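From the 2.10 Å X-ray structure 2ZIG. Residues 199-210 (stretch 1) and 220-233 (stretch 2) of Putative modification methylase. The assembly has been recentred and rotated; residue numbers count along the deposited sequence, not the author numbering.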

# COMPACT_ATOMS: atom_id res chain seq x y z
N ARG B 199 13.38 -15.61 6.83
CA ARG B 199 12.62 -14.78 7.75
C ARG B 199 12.52 -13.33 7.23
O ARG B 199 11.46 -12.72 7.34
N PHE B 200 13.61 -12.81 6.67
CA PHE B 200 13.63 -11.44 6.17
C PHE B 200 12.94 -11.22 4.83
O PHE B 200 12.14 -10.29 4.68
N PHE B 201 13.28 -12.05 3.85
CA PHE B 201 12.70 -11.90 2.53
C PHE B 201 11.30 -12.50 2.37
O PHE B 201 11.12 -13.54 1.74
N ARG B 202 10.33 -11.83 2.97
CA ARG B 202 8.93 -12.22 2.89
C ARG B 202 8.19 -10.90 2.85
O ARG B 202 8.76 -9.86 3.20
N GLN B 203 6.94 -10.90 2.42
CA GLN B 203 6.22 -9.65 2.29
C GLN B 203 5.59 -9.08 3.56
O GLN B 203 5.21 -7.92 3.58
N ILE B 204 5.50 -9.88 4.61
CA ILE B 204 4.93 -9.38 5.86
C ILE B 204 5.84 -9.68 7.06
O ILE B 204 6.27 -10.82 7.25
N TRP B 205 6.15 -8.63 7.82
CA TRP B 205 6.98 -8.78 9.02
C TRP B 205 6.06 -8.59 10.22
O TRP B 205 5.56 -7.49 10.45
N ASP B 206 5.85 -9.65 10.99
CA ASP B 206 4.97 -9.56 12.15
C ASP B 206 5.70 -9.87 13.45
O ASP B 206 5.06 -10.02 14.50
N ASP B 207 7.02 -9.95 13.38
CA ASP B 207 7.83 -10.26 14.55
C ASP B 207 8.59 -9.06 15.12
O ASP B 207 9.53 -9.23 15.89
N ILE B 208 8.20 -7.85 14.73
CA ILE B 208 8.85 -6.65 15.23
C ILE B 208 7.79 -5.63 15.62
O ILE B 208 7.35 -4.82 14.80
N PRO B 209 7.36 -5.64 16.89
CA PRO B 209 6.34 -4.71 17.38
C PRO B 209 6.78 -3.26 17.45
O PRO B 209 7.96 -2.96 17.61
N GLY B 210 5.81 -2.36 17.31
CA GLY B 210 6.09 -0.94 17.38
C GLY B 210 6.59 -0.60 18.76
O GLY B 210 6.16 -1.21 19.74
N PHE B 220 10.81 3.97 13.94
CA PHE B 220 10.92 2.52 13.80
C PHE B 220 12.05 1.93 14.62
O PHE B 220 13.06 2.59 14.87
N PRO B 221 11.89 0.68 15.08
CA PRO B 221 12.88 -0.02 15.89
C PRO B 221 14.20 -0.22 15.16
O PRO B 221 14.25 -0.31 13.92
N LEU B 222 15.28 -0.31 15.93
CA LEU B 222 16.60 -0.52 15.38
C LEU B 222 16.57 -1.83 14.59
O LEU B 222 17.08 -1.92 13.47
N GLU B 223 15.95 -2.86 15.17
CA GLU B 223 15.88 -4.15 14.52
C GLU B 223 15.32 -4.11 13.11
O GLU B 223 15.78 -4.83 12.22
N LEU B 224 14.32 -3.27 12.89
CA LEU B 224 13.71 -3.14 11.57
C LEU B 224 14.74 -2.51 10.62
O LEU B 224 14.84 -2.89 9.46
N ALA B 225 15.50 -1.54 11.11
CA ALA B 225 16.50 -0.90 10.27
C ALA B 225 17.66 -1.87 9.98
O ALA B 225 18.15 -1.94 8.85
N GLU B 226 18.09 -2.61 11.00
CA GLU B 226 19.19 -3.54 10.80
C GLU B 226 18.84 -4.60 9.76
O GLU B 226 19.68 -4.99 8.96
N ARG B 227 17.60 -5.05 9.78
CA ARG B 227 17.14 -6.06 8.83
C ARG B 227 17.22 -5.50 7.40
O ARG B 227 17.69 -6.18 6.49
N LEU B 228 16.80 -4.26 7.21
CA LEU B 228 16.84 -3.64 5.88
C LEU B 228 18.28 -3.46 5.39
O LEU B 228 18.59 -3.78 4.24
N VAL B 229 19.15 -2.98 6.26
CA VAL B 229 20.55 -2.79 5.90
C VAL B 229 21.14 -4.13 5.43
O VAL B 229 21.76 -4.20 4.37
N ARG B 230 20.93 -5.18 6.21
CA ARG B 230 21.46 -6.50 5.86
C ARG B 230 20.90 -7.06 4.56
O ARG B 230 21.58 -7.81 3.86
N MET B 231 19.66 -6.68 4.24
CA MET B 231 19.01 -7.17 3.04
C MET B 231 19.31 -6.39 1.77
O MET B 231 19.32 -6.95 0.68
N PHE B 232 19.56 -5.09 1.89
CA PHE B 232 19.75 -4.31 0.70
C PHE B 232 21.01 -3.46 0.58
O PHE B 232 20.97 -2.39 -0.01
N SER B 233 22.11 -3.95 1.15
CA SER B 233 23.40 -3.28 1.06
C SER B 233 24.45 -4.32 1.42
O SER B 233 24.12 -5.38 1.95

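What fills the hollow between the rings of Phe200, at the helix end, and Trp205, in the short strand? Arg227, whose CA-to-CB bond points toward stretch 1, runs out extended at first (chi1 t, chi2 t) before turning at chi3 (m). Its aliphatic part lies between two aromatic faces: CG sits 3.6 Å from the centroid of the Phe200 ring, and CD 3.4 Å from the centroid of the six-membered ring of Trp205. Both are CH-pi contacts, so the methylenes fill a slot walled by flat rings.

How is the charge at the tip of Arg227 accommodated? Asp207 (chi1 p) meets the guanidinium at its edge with a two-pronged salt bridge: NH1 of Arg227 donates to OD1 of Asp207 at 3.0 Å, and NH2 of Arg227 to OD2 of Asp207 at 3.1 Å. The flat faces of the group are left to carbon, with Ile208 CD1 over one, 3.5 Å from Arg227 CZ, and Phe200 CD1 over the opposite one.

Where does Met231 fit? Its m, t, p chain reaches in among three aromatic residues. Methyl CE lies over the face of Phe201, a CH-pi contact 3.6 Å from that ring's centroid, while SD approaches the edge of Trp205, 3.4 Å from CZ2, and lies 3.6 Å from Phe200 CB. Trp205 (chi1 m) is held in place by its own stretch, NE1 donating to Phe200 O at 2.8 Å.

What closes the two ends of the contact? Near the start of the helix, Ile208 (m, t) points toward stretch 2; its CG2 rests 4.0 Å from Pro221 CG, and its CD1 4.0 Å from Leu224 CA. At the other end, Phe201 turns its edge toward the face of Phe232 in an offset pair, ring centroids 5.8 Å apart and planes at 72°.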

# COMPACT_ATOMS: atom_id res chain seq x y z
CB ARG B 199 13.29 -14.76 9.12
CG ARG B 199 12.51 -13.98 10.17
CD ARG B 199 13.33 -13.88 11.44
NE ARG B 199 13.92 -15.18 11.77
CZ ARG B 199 15.11 -15.32 12.33
NH1 ARG B 199 15.83 -14.24 12.63
NH2 ARG B 199 15.60 -16.53 12.59
CB PHE B 200 15.07 -10.93 6.03
CG PHE B 200 15.87 -10.96 7.28
CD1 PHE B 200 15.26 -11.15 8.52
CD2 PHE B 200 17.25 -10.75 7.23
CE1 PHE B 200 16.01 -11.13 9.68
CE2 PHE B 200 18.00 -10.73 8.39
CZ PHE B 200 17.39 -10.91 9.62
CB PHE B 201 13.64 -12.47 1.46
CG PHE B 201 14.87 -11.64 1.24
CD1 PHE B 201 16.00 -11.82 2.03
CD2 PHE B 201 14.88 -10.62 0.28
CE1 PHE B 201 17.13 -10.99 1.88
CE2 PHE B 201 15.99 -9.78 0.13
CZ PHE B 201 17.11 -9.97 0.92
CB ARG B 202 8.53 -13.05 4.11
CG ARG B 202 8.77 -12.38 5.43
CD ARG B 202 8.19 -13.24 6.54
NE ARG B 202 8.86 -14.53 6.65
CZ ARG B 202 8.22 -15.69 6.80
NH1 ARG B 202 8.92 -16.82 6.90
NH2 ARG B 202 6.90 -15.73 6.85
CB GLN B 203 5.17 -9.75 1.16
CG GLN B 203 4.45 -8.44 0.90
CD GLN B 203 3.93 -8.30 -0.52
OE1 GLN B 203 3.37 -9.24 -1.10
NE2 GLN B 203 4.08 -7.12 -1.08
CB ILE B 204 3.52 -9.99 6.11
CG1 ILE B 204 2.59 -9.61 4.96
CG2 ILE B 204 2.93 -9.47 7.43
CD1 ILE B 204 1.17 -10.16 5.09
CB TRP B 205 8.09 -7.72 9.05
CG TRP B 205 9.19 -7.94 8.04
CD1 TRP B 205 9.33 -9.02 7.21
CD2 TRP B 205 10.31 -7.08 7.78
NE1 TRP B 205 10.47 -8.88 6.45
CE2 TRP B 205 11.09 -7.71 6.78
CE3 TRP B 205 10.73 -5.84 8.29
CZ2 TRP B 205 12.27 -7.13 6.28
CZ3 TRP B 205 11.90 -5.27 7.79
CH2 TRP B 205 12.66 -5.92 6.80
CB ASP B 206 3.78 -10.51 11.99
CG ASP B 206 4.19 -11.97 12.00
OD1 ASP B 206 5.40 -12.26 11.93
OD2 ASP B 206 3.29 -12.84 12.06
CB ASP B 207 8.82 -11.38 14.21
CG ASP B 207 9.73 -11.01 13.05
OD1 ASP B 207 9.41 -10.07 12.29
OD2 ASP B 207 10.77 -11.69 12.88
CB ILE B 208 9.77 -6.01 14.17
CG1 ILE B 208 10.82 -7.01 13.70
CG2 ILE B 208 10.45 -4.79 14.76
CD1 ILE B 208 11.70 -6.47 12.59
CB PRO B 209 6.00 -5.27 18.76
CG PRO B 209 7.30 -5.89 19.20
CD PRO B 209 7.75 -6.59 17.95
CB PHE B 220 11.03 2.12 12.32
CG PHE B 220 12.15 2.78 11.58
CD1 PHE B 220 13.47 2.39 11.79
CD2 PHE B 220 11.89 3.77 10.64
CE1 PHE B 220 14.52 2.98 11.08
CE2 PHE B 220 12.93 4.37 9.93
CZ PHE B 220 14.25 3.98 10.15
CB PRO B 221 12.21 -1.36 16.18
CG PRO B 221 10.76 -1.02 16.16
CD PRO B 221 10.66 -0.12 14.96
CB LEU B 222 17.62 -0.63 16.51
CG LEU B 222 19.05 -0.13 16.27
CD1 LEU B 222 19.97 -0.87 17.23
CD2 LEU B 222 19.49 -0.36 14.84
CB GLU B 223 15.07 -5.13 15.37
CG GLU B 223 14.81 -6.44 14.65
CD GLU B 223 14.30 -7.52 15.57
OE1 GLU B 223 13.39 -7.24 16.39
OE2 GLU B 223 14.80 -8.66 15.47
CB LEU B 224 12.45 -2.28 11.67
CG LEU B 224 11.55 -2.13 10.44
CD1 LEU B 224 10.19 -1.62 10.87
CD2 LEU B 224 12.16 -1.18 9.44
CB ALA B 225 17.03 0.37 10.93
CB GLU B 226 19.58 -4.22 12.11
CG GLU B 226 20.15 -3.26 13.12
CD GLU B 226 20.44 -3.92 14.44
OE1 GLU B 226 19.56 -4.64 14.95
OE2 GLU B 226 21.55 -3.72 14.99
CB ARG B 227 15.70 -6.45 9.19
CG ARG B 227 15.17 -7.69 8.51
CD ARG B 227 13.82 -8.13 9.11
NE ARG B 227 13.95 -8.75 10.43
CZ ARG B 227 12.96 -9.36 11.07
NH1 ARG B 227 11.74 -9.42 10.53
NH2 ARG B 227 13.18 -9.93 12.25
CB LEU B 228 16.09 -2.30 5.90
CG LEU B 228 14.58 -2.47 6.15
CD1 LEU B 228 13.91 -1.12 6.44
CD2 LEU B 228 13.95 -3.14 4.91
CB VAL B 229 21.38 -2.26 7.08
CG1 VAL B 229 22.87 -2.29 6.73
CG2 VAL B 229 20.97 -0.84 7.43
CB ARG B 230 21.19 -7.50 6.99
CG ARG B 230 21.82 -7.09 8.32
CD ARG B 230 21.58 -8.15 9.36
NE ARG B 230 22.15 -9.43 8.95
CZ ARG B 230 21.87 -10.59 9.53
NH1 ARG B 230 21.03 -10.63 10.56
NH2 ARG B 230 22.45 -11.70 9.08
CB MET B 231 17.49 -7.17 3.21
CG MET B 231 16.93 -8.08 4.27
SD MET B 231 15.20 -7.63 4.54
CE MET B 231 14.42 -8.17 2.95
CB PHE B 232 18.51 -3.45 0.48
CG PHE B 232 17.24 -4.26 0.37
CD1 PHE B 232 17.04 -5.11 -0.72
CD2 PHE B 232 16.28 -4.22 1.38
CE1 PHE B 232 15.90 -5.91 -0.81
CE2 PHE B 232 15.13 -5.02 1.30
CZ PHE B 232 14.94 -5.87 0.20
CB SER B 233 23.50 -2.10 2.03
OG SER B 233 23.72 -2.55 3.36